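Local coordinates for protein rhamnonate dehydratase (Gibberella zeae PH-1, PDB 3FXG) that probably dehydrates rhamnonate to its 2-keto-3-deoxy derivative, using a magnesium ion bound in an enolase-superfamily active site, at residues Q115-R118 against A119-Y123; V229-T232 against I233-K237; D257-A260 against L261-R264; G282-K285 against L286-R290; Q296-V299 against M300-G303. All coordinates share one frame; numbering follows the deposited sequence.

All five contacts are local, each between residues a few positions apart on one continuous piece of chain, so none closes a long loop; they follow in series and neither nest nor cross. Contact 1 ends helix 109-119 in the N-terminal domain. Contacts 2, 3 and 4 lie on helices 229-238, 259-265 and 279-287, three successive helices of the barrel domain, and contact 5 shapes the loop after strand 294-295. Contacts 2 and 3 touch directly, T232 CG2 lying 3.8 Å from I262 CD1, and contacts 4 and 5 meet through F283 and P297. Contact 1 approaches contacts 4 and 5 to about 6 Å between nearest atoms without touching either.

Contact 1: residues Q115-R118 against A119-Y123; sequences QMYR and ASMFY
S120 and M121 fold back on M116 and Y117 where helix 109-119 of the enolase-type N-terminal domain comes to its end. A helical bond runs from A119 N to Q115 O at 2.9 Å. Beyond it the hydroxyl does the work: S120 OG donates to M116 O at 2.7 Å, while S120 N adds only weak bonds to M116 O and Y117 O. A chi1 of 60° sets OG between its own backbone N and carbonyl carbon, facing the preceding turn. The small serine suits this tight, buried side, where helices 86-101 and 128-148 pack against S120 and M116. One residue on, the selenium of M121, modelled as selenomethionine, lies 3.9 Å from Y117 CE2, a Met-aromatic contact made obliquely to the ring. The flexible, unbranched chain of a methionine suits a place beside the phenol, whose OH bonds to D254 of the second subunit. The looser side belongs to R118, which is partly exposed and turns away from the loop; its NE bonds to the carbonyl of P45 of the second subunit. At the backbone, a water links the helix end to the loop, donating to R118 O at 2.9 Å and accepting from F122 N at 3.2 Å.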
loop_
_atom_site.group_PDB
_atom_site.type_symbol
_atom_site.label_atom_id
_atom_site.label_comp_id
_atom_site.label_asym_id
_atom_site.label_seq_id
_atom_site.Cartn_x
_atom_site.Cartn_y
_atom_site.Cartn_z
ATOM N N GLN A 115 13.739 -28.243 18.666
ATOM C CA GLN A 115 13.824 -28.302 20.119
ATOM C C GLN A 115 14.883 -27.344 20.657
ATOM O O GLN A 115 14.615 -26.559 21.562
ATOM C CB GLN A 115 14.119 -29.732 20.583
ATOM C CG GLN A 115 12.991 -30.714 20.268
ATOM C CD GLN A 115 13.227 -32.087 20.858
ATOM O OE1 GLN A 115 14.355 -32.578 20.878
ATOM N NE2 GLN A 115 12.156 -32.725 21.327
HETATM N N MSE A 116 16.086 -27.397 20.097
HETATM C CA MSE A 116 17.146 -26.517 20.563
HETATM C C MSE A 116 16.802 -25.050 20.327
HETATM O O MSE A 116 17.057 -24.201 21.182
HETATM C CB MSE A 116 18.470 -26.857 19.867
HETATM C CG MSE A 116 19.024 -28.235 20.217
HETATM SE SE MSE A 116 20.817 -28.491 19.522
HETATM C CE MSE A 116 20.372 -28.989 17.706
ATOM N N TYR A 117 16.213 -24.749 19.174
ATOM C CA TYR A 117 15.866 -23.366 18.859
ATOM C C TYR A 117 14.729 -22.828 19.724
ATOM O O TYR A 117 14.839 -21.753 20.311
ATOM C CB TYR A 117 15.475 -23.229 17.383
ATOM C CG TYR A 117 15.245 -21.790 16.972
ATOM C CD1 TYR A 117 16.309 -20.976 16.580
ATOM C CD2 TYR A 117 13.968 -21.225 17.027
ATOM C CE1 TYR A 117 16.107 -19.628 16.254
ATOM C CE2 TYR A 117 13.757 -19.882 16.710
ATOM C CZ TYR A 117 14.829 -19.090 16.323
ATOM O OH TYR A 117 14.622 -17.765 16.002
ATOM N N ARG A 118 13.632 -23.570 19.805
ATOM C CA ARG A 118 12.497 -23.103 20.585
ATOM C C ARG A 118 12.748 -23.118 22.090
ATOM O O ARG A 118 12.207 -22.289 22.816
ATOM C CB ARG A 118 11.239 -23.907 20.216
ATOM C CG ARG A 118 10.753 -23.608 18.790
ATOM C CD ARG A 118 9.498 -24.388 18.408
ATOM N NE ARG A 118 8.293 -23.961 19.123
ATOM C CZ ARG A 118 7.620 -22.836 18.883
ATOM N NH1 ARG A 118 8.024 -21.989 17.943
ATOM N NH2 ARG A 118 6.511 -22.571 19.563
ATOM N N ALA A 119 13.583 -24.041 22.558
ATOM C CA ALA A 119 13.890 -24.113 23.984
ATOM C C ALA A 119 14.842 -22.998 24.422
ATOM O O ALA A 119 14.928 -22.684 25.606
ATOM C CB ALA A 119 14.490 -25.471 24.324
ATOM N N SER A 120 15.559 -22.402 23.473
ATOM C CA SER A 120 16.492 -21.329 23.804
ATOM C C SER A 120 16.010 -19.960 23.333
ATOM O O SER A 120 16.754 -18.980 23.391
ATOM C CB SER A 120 17.872 -21.614 23.201
ATOM O OG SER A 120 17.806 -21.718 21.788
HETATM N N MSE A 121 14.767 -19.886 22.867
HETATM C CA MSE A 121 14.238 -18.615 22.393
HETATM C C MSE A 121 14.209 -17.531 23.459
HETATM O O MSE A 121 14.336 -16.351 23.138
HETATM C CB MSE A 121 12.824 -18.778 21.830
HETATM C CG MSE A 121 12.754 -19.466 20.486
HETATM SE SE MSE A 121 11.195 -18.886 19.488
HETATM C CE MSE A 121 9.874 -18.992 20.895
ATOM N N PHE A 122 14.049 -17.915 24.723
ATOM C CA PHE A 122 13.981 -16.913 25.777
ATOM C C PHE A 122 15.274 -16.122 25.941
ATOM O O PHE A 122 15.278 -15.059 26.557
ATOM C CB PHE A 122 13.531 -17.542 27.110
ATOM C CG PHE A 122 14.550 -18.437 27.759
ATOM C CD1 PHE A 122 15.309 -17.979 28.834
ATOM C CD2 PHE A 122 14.719 -19.750 27.329
ATOM C CE1 PHE A 122 16.220 -18.819 29.474
ATOM C CE2 PHE A 122 15.628 -20.600 27.961
ATOM C CZ PHE A 122 16.378 -20.135 29.036
ATOM N N TYR A 123 16.367 -16.617 25.367
ATOM C CA TYR A 123 17.636 -15.893 25.448
ATOM C C TYR A 123 18.392 -15.970 24.127
ATOM O O TYR A 123 19.547 -15.558 24.041
ATOM C CB TYR A 123 18.503 -16.445 26.591
ATOM C CG TYR A 123 19.115 -17.813 26.348
ATOM C CD1 TYR A 123 20.373 -17.945 25.757
ATOM C CD2 TYR A 123 18.436 -18.973 26.716
ATOM C CE1 TYR A 123 20.938 -19.205 25.539
ATOM C CE2 TYR A 123 18.991 -20.237 26.504
ATOM C CZ TYR A 123 20.240 -20.345 25.914
ATOM O OH TYR A 123 20.781 -21.593 25.687
HETATM O O HOH W 1 12.238 -20.568 25.106
#

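Contact 2: residues V229-T232 against I233-K237; sequences VSYT and IELVK
Helix 229-238 belongs to a beta-alpha-beta unit of the enolase-type barrel, and in its first turns V229, Y231 and T232 meet I233, L235 and V236, each four residues on. Four successive i to i+4 bonds make the frame, the shortest from L235 N to Y231 O at 2.8 Å and the straightest, at 169°, from V236 N to T232 O. Three rows of side chains run along it. V229 CG1 meets I233 CD1 at 3.9 Å, the two chains side by side and pointing the same way. Y231 CE2 lies 4.0 Å from L235 CD2, a methyl that comes to the ring obliquely; chi1 of -171° swings the phenol away from its own N and alongside the next turn, and its OH bonds to N202. T232 and V236 put their CG2 methyls 4.2 Å apart. Threonine suits this row because its methyl packs while OG1 bonds back to N228 O. S230, on another face, bonds through OG to D293 of the third subunit. Around the helix, Y231 and E234 rest on helix 195-213, V229 and T232 meet L261 and I262 of helix 259-265, and L235 and V236 lean on W247 of strand 246-248.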
loop_
_atom_site.group_PDB
_atom_site.type_symbol
_atom_site.label_atom_id
_atom_site.label_comp_id
_atom_site.label_asym_id
_atom_site.label_seq_id
_atom_site.Cartn_x
_atom_site.Cartn_y
_atom_site.Cartn_z
ATOM N N VAL A 229 22.028 4.489 5.403
ATOM C CA VAL A 229 21.346 4.743 4.140
ATOM C C VAL A 229 21.875 5.905 3.312
ATOM O O VAL A 229 22.206 5.726 2.135
ATOM C CB VAL A 229 19.824 4.924 4.358
ATOM C CG1 VAL A 229 19.147 5.320 3.049
ATOM C CG2 VAL A 229 19.223 3.620 4.872
ATOM N N SER A 230 21.953 7.093 3.908
ATOM C CA SER A 230 22.434 8.264 3.179
ATOM C C SER A 230 23.860 8.108 2.666
ATOM O O SER A 230 24.148 8.422 1.509
ATOM C CB SER A 230 22.359 9.516 4.060
ATOM O OG SER A 230 21.014 9.856 4.348
ATOM N N TYR A 231 24.753 7.633 3.528
ATOM C CA TYR A 231 26.148 7.467 3.132
ATOM C C TYR A 231 26.285 6.443 2.010
ATOM O O TYR A 231 27.023 6.660 1.046
ATOM C CB TYR A 231 27.002 7.041 4.326
ATOM C CG TYR A 231 28.484 7.073 4.031
ATOM C CD1 TYR A 231 29.218 8.252 4.166
ATOM C CD2 TYR A 231 29.148 5.930 3.583
ATOM C CE1 TYR A 231 30.580 8.292 3.866
ATOM C CE2 TYR A 231 30.502 5.958 3.276
ATOM C CZ TYR A 231 31.214 7.141 3.421
ATOM O OH TYR A 231 32.556 7.163 3.128
ATOM N N THR A 232 25.574 5.328 2.137
ATOM C CA THR A 232 25.617 4.284 1.119
ATOM C C THR A 232 25.175 4.853 -0.222
ATOM O O THR A 232 25.820 4.631 -1.248
ATOM C CB THR A 232 24.694 3.103 1.483
ATOM O OG1 THR A 232 25.157 2.491 2.693
ATOM C CG2 THR A 232 24.691 2.061 0.369
ATOM N N ILE A 233 24.071 5.593 -0.213
ATOM C CA ILE A 233 23.554 6.189 -1.436
ATOM C C ILE A 233 24.561 7.141 -2.077
ATOM O O ILE A 233 24.745 7.126 -3.296
ATOM C CB ILE A 233 22.211 6.925 -1.163
ATOM C CG1 ILE A 233 21.105 5.887 -0.927
ATOM C CG2 ILE A 233 21.842 7.825 -2.338
ATOM C CD1 ILE A 233 19.743 6.479 -0.591
ATOM N N GLU A 234 25.227 7.961 -1.267
ATOM C CA GLU A 234 26.204 8.894 -1.817
ATOM C C GLU A 234 27.462 8.189 -2.323
ATOM O O GLU A 234 28.000 8.554 -3.367
ATOM C CB GLU A 234 26.589 9.960 -0.782
ATOM C CG GLU A 234 27.708 10.881 -1.272
ATOM C CD GLU A 234 27.893 12.123 -0.421
ATOM O OE1 GLU A 234 27.756 12.035 0.816
ATOM O OE2 GLU A 234 28.195 13.192 -0.995
ATOM N N LEU A 235 27.925 7.186 -1.583
ATOM C CA LEU A 235 29.121 6.434 -1.967
ATOM C C LEU A 235 28.898 5.680 -3.275
ATOM O O LEU A 235 29.738 5.714 -4.179
ATOM C CB LEU A 235 29.500 5.442 -0.861
ATOM C CG LEU A 235 30.681 4.501 -1.131
ATOM C CD1 LEU A 235 31.952 5.308 -1.380
ATOM C CD2 LEU A 235 30.872 3.576 0.060
ATOM N N VAL A 236 27.769 4.990 -3.376
ATOM C CA VAL A 236 27.467 4.248 -4.588
ATOM C C VAL A 236 27.390 5.207 -5.774
ATOM O O VAL A 236 27.926 4.921 -6.845
ATOM C CB VAL A 236 26.148 3.453 -4.435
ATOM C CG1 VAL A 236 25.696 2.896 -5.781
ATOM C CG2 VAL A 236 26.369 2.305 -3.448
ATOM N N LYS A 237 26.745 6.355 -5.580
ATOM C CA LYS A 237 26.632 7.334 -6.653
ATOM C C LYS A 237 28.023 7.792 -7.096
ATOM O O LYS A 237 28.299 7.896 -8.289
ATOM C CB LYS A 237 25.821 8.551 -6.197
ATOM C CG LYS A 237 25.563 9.548 -7.315
ATOM C CD LYS A 237 24.774 10.764 -6.839
ATOM C CE LYS A 237 24.480 11.702 -8.005
ATOM N NZ LYS A 237 23.727 12.919 -7.585
#

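Contact 3: residues D257-A260 against L261-R264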
loop_
_atom_site.group_PDB
_atom_site.type_symbol
_atom_site.label_atom_id
_atom_site.label_comp_id
_atom_site.label_asym_id
_atom_site.label_seq_id
_atom_site.Cartn_x
_atom_site.Cartn_y
_atom_site.Cartn_z
ATOM N N ASP A 257 15.406 -3.013 6.621
ATOM C CA ASP A 257 14.320 -2.231 6.035
ATOM C C ASP A 257 14.898 -1.087 5.193
ATOM O O ASP A 257 14.271 -0.623 4.243
ATOM C CB ASP A 257 13.413 -1.638 7.123
ATOM C CG ASP A 257 12.641 -2.701 7.891
ATOM O OD1 ASP A 257 12.223 -3.701 7.274
ATOM O OD2 ASP A 257 12.436 -2.527 9.113
ATOM N N GLY A 258 16.099 -0.642 5.551
ATOM C CA GLY A 258 16.741 0.444 4.829
ATOM C C GLY A 258 17.072 0.167 3.369
ATOM O O GLY A 258 17.260 1.101 2.588
ATOM N N PHE A 259 17.153 -1.100 2.985
ATOM C CA PHE A 259 17.465 -1.416 1.598
ATOM C C PHE A 259 16.374 -0.974 0.632
ATOM O O PHE A 259 16.628 -0.797 -0.557
ATOM C CB PHE A 259 17.768 -2.907 1.447
ATOM C CG PHE A 259 19.139 -3.276 1.929
ATOM C CD1 PHE A 259 20.266 -2.877 1.213
ATOM C CD2 PHE A 259 19.312 -3.938 3.140
ATOM C CE1 PHE A 259 21.547 -3.129 1.701
ATOM C CE2 PHE A 259 20.592 -4.194 3.638
ATOM C CZ PHE A 259 21.709 -3.787 2.918
ATOM N N ALA A 260 15.161 -0.780 1.144
ATOM C CA ALA A 260 14.062 -0.322 0.299
ATOM C C ALA A 260 14.402 1.094 -0.172
ATOM O O ALA A 260 14.130 1.473 -1.317
ATOM C CB ALA A 260 12.761 -0.314 1.090
ATOM N N LEU A 261 15.004 1.869 0.726
ATOM C CA LEU A 261 15.399 3.240 0.431
ATOM C C LEU A 261 16.621 3.238 -0.481
ATOM O O LEU A 261 16.733 4.058 -1.396
ATOM C CB LEU A 261 15.725 3.983 1.730
ATOM C CG LEU A 261 14.605 4.083 2.772
ATOM C CD1 LEU A 261 15.181 4.599 4.084
ATOM C CD2 LEU A 261 13.506 5.007 2.267
ATOM N N ILE A 262 17.544 2.317 -0.229
ATOM C CA ILE A 262 18.742 2.227 -1.052
ATOM C C ILE A 262 18.371 1.847 -2.484
ATOM O O ILE A 262 18.914 2.401 -3.441
ATOM C CB ILE A 262 19.743 1.202 -0.464
ATOM C CG1 ILE A 262 20.361 1.768 0.822
ATOM C CG2 ILE A 262 20.846 0.901 -1.469
ATOM C CD1 ILE A 262 21.272 0.799 1.545
ATOM N N LYS A 263 17.434 0.916 -2.632
ATOM C CA LYS A 263 17.006 0.488 -3.960
ATOM C C LYS A 263 16.229 1.580 -4.696
ATOM O O LYS A 263 16.252 1.643 -5.924
ATOM C CB LYS A 263 16.160 -0.783 -3.860
ATOM C CG LYS A 263 16.969 -2.065 -3.669
ATOM C CD LYS A 263 17.756 -2.421 -4.930
ATOM C CE LYS A 263 18.375 -3.809 -4.821
ATOM N NZ LYS A 263 19.104 -4.195 -6.064
ATOM N N ARG A 264 15.543 2.440 -3.952
ATOM C CA ARG A 264 14.794 3.526 -4.575
ATOM C C ARG A 264 15.788 4.464 -5.254
ATOM O O ARG A 264 15.512 5.027 -6.312
ATOM C CB ARG A 264 13.986 4.304 -3.527
ATOM C CG ARG A 264 13.346 5.578 -4.072
ATOM C CD ARG A 264 12.440 6.268 -3.050
ATOM N NE ARG A 264 13.178 6.846 -1.929
ATOM C CZ ARG A 264 12.604 7.484 -0.913
ATOM N NH1 ARG A 264 11.285 7.629 -0.879
ATOM N NH2 ARG A 264 13.345 7.974 0.072
#
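G258 O is gripped by two backbone N-H groups, those of the residues three and four further on: L261 N gives a weak bond at 3.0 Å, and I262 N the sound one, at 3.1 Å and in the carbonyl plane. Further along, K263 N donates to F259 O at 2.8 Å and R264 N to A260 O at 3.1 Å. The side chains then sort themselves by environment. F259 and I262 lie side by side and point the same way, the methyl I262 CD1 standing 3.8 Å from F259 CD1 and meeting the ring obliquely. For F259 a chi1 of -77° places the ring beside its backbone N, along the flank that I262 also occupies. A large ring and a branched aliphatic chain suit this buried flank, because helix 259-265 here packs on strand 270-273 of the enolase-type barrel: both residues press on F271, and F259 also reaches T273. K263 shares that flank at its base, its CG 3.4 Å from F259 O, but the chain bends at chi2 and carries NZ to a salt bridge with D293 and a hydrogen bond to V269 O. R264 leads away on another side, bonding through NH1 to N291 of the third subunit. The acid of D257 also turns outward, its OD2 forming salt bridges with K285 and R284 of the second subunit.

Contact 4: residues G282-K285 against L286-R290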
loop_
_atom_site.group_PDB
_atom_site.type_symbol
_atom_site.label_atom_id
_atom_site.label_comp_id
_atom_site.label_asym_id
_atom_site.label_seq_id
_atom_site.Cartn_x
_atom_site.Cartn_y
_atom_site.Cartn_z
ATOM N N GLY A 282 14.456 -14.927 10.415
ATOM C CA GLY A 282 15.277 -13.758 10.179
ATOM C C GLY A 282 15.467 -13.535 8.692
ATOM O O GLY A 282 15.367 -12.411 8.202
ATOM N N PHE A 283 15.722 -14.613 7.961
ATOM C CA PHE A 283 15.948 -14.509 6.526
ATOM C C PHE A 283 14.715 -14.246 5.672
ATOM O O PHE A 283 14.832 -13.694 4.576
ATOM C CB PHE A 283 16.699 -15.751 6.037
ATOM C CG PHE A 283 18.163 -15.706 6.355
ATOM C CD1 PHE A 283 19.030 -14.945 5.570
ATOM C CD2 PHE A 283 18.658 -16.323 7.495
ATOM C CE1 PHE A 283 20.368 -14.793 5.922
ATOM C CE2 PHE A 283 19.996 -16.176 7.860
ATOM C CZ PHE A 283 20.850 -15.407 7.071
ATOM N N ARG A 284 13.535 -14.609 6.163
ATOM C CA ARG A 284 12.323 -14.370 5.383
ATOM C C ARG A 284 12.200 -12.873 5.080
ATOM O O ARG A 284 11.705 -12.479 4.020
ATOM C CB ARG A 284 11.078 -14.862 6.134
ATOM C CG ARG A 284 10.481 -13.872 7.121
ATOM C CD ARG A 284 9.334 -14.513 7.911
ATOM N NE ARG A 284 8.662 -13.548 8.785
ATOM C CZ ARG A 284 7.722 -13.866 9.670
ATOM N NH1 ARG A 284 7.336 -15.128 9.806
ATOM N NH2 ARG A 284 7.165 -12.923 10.419
ATOM N N LYS A 285 12.672 -12.048 6.011
ATOM C CA LYS A 285 12.628 -10.596 5.858
ATOM C C LYS A 285 13.563 -10.074 4.770
ATOM O O LYS A 285 13.272 -9.066 4.127
ATOM C CB LYS A 285 12.970 -9.915 7.186
ATOM C CG LYS A 285 11.804 -9.852 8.153
ATOM C CD LYS A 285 10.670 -9.049 7.533
ATOM C CE LYS A 285 9.550 -8.810 8.515
ATOM N NZ LYS A 285 8.440 -8.050 7.882
ATOM N N LEU A 286 14.694 -10.743 4.578
ATOM C CA LEU A 286 15.644 -10.320 3.557
ATOM C C LEU A 286 15.132 -10.633 2.156
ATOM O O LEU A 286 15.528 -9.990 1.180
ATOM C CB LEU A 286 17.006 -10.983 3.788
ATOM C CG LEU A 286 17.906 -10.297 4.821
ATOM C CD1 LEU A 286 17.189 -10.188 6.163
ATOM C CD2 LEU A 286 19.203 -11.083 4.957
ATOM N N VAL A 287 14.250 -11.621 2.057
ATOM C CA VAL A 287 13.676 -11.992 0.770
ATOM C C VAL A 287 12.436 -11.146 0.472
ATOM O O VAL A 287 12.174 -10.820 -0.684
ATOM C CB VAL A 287 13.307 -13.495 0.736
ATOM C CG1 VAL A 287 12.611 -13.839 -0.572
ATOM C CG2 VAL A 287 14.570 -14.334 0.886
ATOM N N GLU A 288 11.682 -10.784 1.511
ATOM C CA GLU A 288 10.483 -9.963 1.323
ATOM C C GLU A 288 10.866 -8.639 0.673
ATOM O O GLU A 288 11.784 -7.961 1.127
ATOM C CB GLU A 288 9.796 -9.662 2.663
ATOM C CG GLU A 288 9.366 -10.882 3.454
ATOM C CD GLU A 288 8.600 -10.521 4.718
ATOM O OE1 GLU A 288 8.699 -9.362 5.174
ATOM O OE2 GLU A 288 7.908 -11.407 5.261
ATOM N N GLY A 289 10.152 -8.268 -0.384
ATOM C CA GLY A 289 10.452 -7.020 -1.060
ATOM C C GLY A 289 11.476 -7.209 -2.160
ATOM O O GLY A 289 11.591 -6.378 -3.061
ATOM N N ARG A 290 12.226 -8.305 -2.086
ATOM C CA ARG A 290 13.237 -8.605 -3.090
ATOM C C ARG A 290 14.144 -7.379 -3.296
ATOM O O ARG A 290 14.403 -6.956 -4.426
ATOM C CB ARG A 290 12.540 -9.017 -4.397
ATOM C CG ARG A 290 13.413 -9.744 -5.415
ATOM C CD ARG A 290 12.878 -11.149 -5.788
ATOM N NE ARG A 290 11.473 -11.166 -6.205
ATOM C CZ ARG A 290 11.026 -11.691 -7.347
ATOM N NH1 ARG A 290 9.729 -11.666 -7.632
ATOM N NH2 ARG A 290 11.871 -12.226 -8.219
HETATM O O HOH W 2 6.858 -10.973 7.541
#
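K285 and E288 are brought together by opposite chain shapes: the lysine bends at chi2 (-61°), folding CD back along the next turn, whereas the glutamate stays extended beyond CG, with chi2 at -176°. The two cross obliquely, and K285 NZ forms a salt bridge with E288 OE1 at 3.0 Å, meeting the oxygen on its syn side. A water donates to the other oxygen, E288 OE2, which also bonds to Y318 of the fifth subunit. The lysine is shared too, since NZ pairs with D257 of the second subunit. R284 runs alongside E288 with its guanidinium nearly parallel to the carboxylate, yet R284 NE stays 4.2 Å from E288 OE2 and no N-H points at it; the charges probably attract without a bond. The guanidinium instead serves A317 of the fifth subunit and D255 of the second, so long basic and acidic chains suit this junction of subunits. Underneath, helix 279-287 of the enolase-type barrel gives way at E288, the first residue to leave helical backbone angles, and a type II beta turn from V287 to R290 follows, closed by R290 N to V287 O at 2.9 Å. G289 adopts backbone angles that call for glycine. L286 N and V287 N both bond weakly to F283 O. On the buried side, L286 CD2 comes obliquely to the F283 ring, 3.9 Å from F283 CD1, in apolar surroundings that include V311 and L292.

Contact 5: residues Q296-V299 against M300-G303; sequences QPDV and MWLG
The backbone of D298 to L302 coils into a turn just beyond strand 294-295 of the enolase-type barrel, D298 O accepting from W301 N at 2.9 Å and from L302 N at 3.0 Å. L302 N approaches almost straight, at 174°, while W301 N sits above the carbonyl plane. The side chain of D298 adds an Asx turn, with OD1 taking the N-H of M300 at 2.8 Å from M300 N; an aspartate suits the place because its short acid reaches the backbone two residues on. With CG anti to the backbone N (chi1 -177°), the carboxylate is carried over the indole of W301 and stacks on it, the planes only 5° apart. Both oxygens are engaged, since OD2 bonds to H325 ND1 and to Y28 OH, which would hold the acid flat against the ring. An aspartate paired with a histidine in this way is consistent with the Asp-His dyad of the mandelate racemase group. The magnesium ion, held by D222, E248 and E275, lies about 8 Å from the side chain of W301; Q296 NE2 bonds to E248 OE1, a second-shell role. Under the turn, L302 CD1 packs 3.7 Å from P297 CB and L302 CD2 lies 3.6 Å from V299 CA. Leucine and proline suit this apolar floor, where both meet F283 and L308. Over the indole, D298 OD2 sits 3.5 Å above the ring plane of W301, over its centre.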
loop_
_atom_site.group_PDB
_atom_site.type_symbol
_atom_site.label_atom_id
_atom_site.label_comp_id
_atom_site.label_asym_id
_atom_site.label_seq_id
_atom_site.Cartn_x
_atom_site.Cartn_y
_atom_site.Cartn_z
ATOM N N GLN A 296 23.378 -13.841 2.201
ATOM C CA GLN A 296 24.607 -14.538 2.559
ATOM C C GLN A 296 24.748 -15.027 3.996
ATOM O O GLN A 296 25.546 -14.493 4.767
ATOM C CB GLN A 296 25.778 -13.611 2.229
ATOM C CG GLN A 296 25.694 -13.028 0.818
ATOM C CD GLN A 296 26.597 -11.821 0.618
ATOM O OE1 GLN A 296 26.447 -10.798 1.293
ATOM N NE2 GLN A 296 27.537 -11.932 -0.317
ATOM N N PRO A 297 23.991 -16.062 4.374
ATOM C CA PRO A 297 24.102 -16.559 5.745
ATOM C C PRO A 297 25.409 -17.311 5.954
ATOM O O PRO A 297 26.010 -17.797 4.993
ATOM C CB PRO A 297 22.900 -17.488 5.867
ATOM C CG PRO A 297 22.796 -18.059 4.494
ATOM C CD PRO A 297 22.995 -16.836 3.612
ATOM N N ASP A 298 25.851 -17.386 7.204
ATOM C CA ASP A 298 27.051 -18.141 7.545
ATOM C C ASP A 298 26.473 -19.419 8.144
ATOM O O ASP A 298 25.707 -19.363 9.105
ATOM C CB ASP A 298 27.899 -17.399 8.586
ATOM C CG ASP A 298 29.194 -18.126 8.901
ATOM O OD1 ASP A 298 29.129 -19.277 9.381
ATOM O OD2 ASP A 298 30.278 -17.553 8.664
ATOM N N VAL A 299 26.817 -20.564 7.563
ATOM C CA VAL A 299 26.284 -21.840 8.020
ATOM C C VAL A 299 26.605 -22.171 9.471
ATOM O O VAL A 299 25.867 -22.913 10.118
ATOM C CB VAL A 299 26.766 -23.000 7.123
ATOM C CG1 VAL A 299 28.247 -23.218 7.306
ATOM C CG2 VAL A 299 25.985 -24.265 7.446
HETATM N N MSE A 300 27.702 -21.625 9.985
HETATM C CA MSE A 300 28.084 -21.882 11.367
HETATM C C MSE A 300 27.413 -20.915 12.335
HETATM O O MSE A 300 27.564 -21.047 13.549
HETATM C CB MSE A 300 29.606 -21.781 11.526
HETATM C CG MSE A 300 30.391 -22.913 10.870
HETATM SE SE MSE A 300 32.312 -22.622 10.973
HETATM C CE MSE A 300 32.452 -21.347 9.543
ATOM N N TRP A 301 26.656 -19.955 11.806
ATOM C CA TRP A 301 26.012 -18.965 12.660
ATOM C C TRP A 301 24.482 -18.907 12.622
ATOM O O TRP A 301 23.847 -18.772 13.672
ATOM C CB TRP A 301 26.539 -17.558 12.336
ATOM C CG TRP A 301 28.043 -17.400 12.313
ATOM C CD1 TRP A 301 28.975 -18.271 12.803
ATOM C CD2 TRP A 301 28.778 -16.276 11.800
ATOM N NE1 TRP A 301 30.242 -17.760 12.630
ATOM C CE2 TRP A 301 30.151 -16.537 12.017
ATOM C CE3 TRP A 301 28.409 -15.074 11.178
ATOM C CZ2 TRP A 301 31.158 -15.638 11.636
ATOM C CZ3 TRP A 301 29.410 -14.179 10.795
ATOM C CH2 TRP A 301 30.770 -14.469 11.028
ATOM N N LEU A 302 23.898 -19.008 11.427
ATOM C CA LEU A 302 22.444 -18.880 11.255
ATOM C C LEU A 302 21.540 -19.913 11.915
ATOM O O LEU A 302 20.356 -19.640 12.140
ATOM C CB LEU A 302 22.079 -18.816 9.764
ATOM C CG LEU A 302 21.652 -20.141 9.113
ATOM C CD1 LEU A 302 20.835 -19.868 7.856
ATOM C CD2 LEU A 302 22.878 -20.981 8.802
ATOM N N GLY A 303 22.077 -21.093 12.206
ATOM C CA GLY A 303 21.275 -22.134 12.827
ATOM C C GLY A 303 21.737 -23.529 12.439
ATOM O O GLY A 303 21.383 -24.515 13.087
#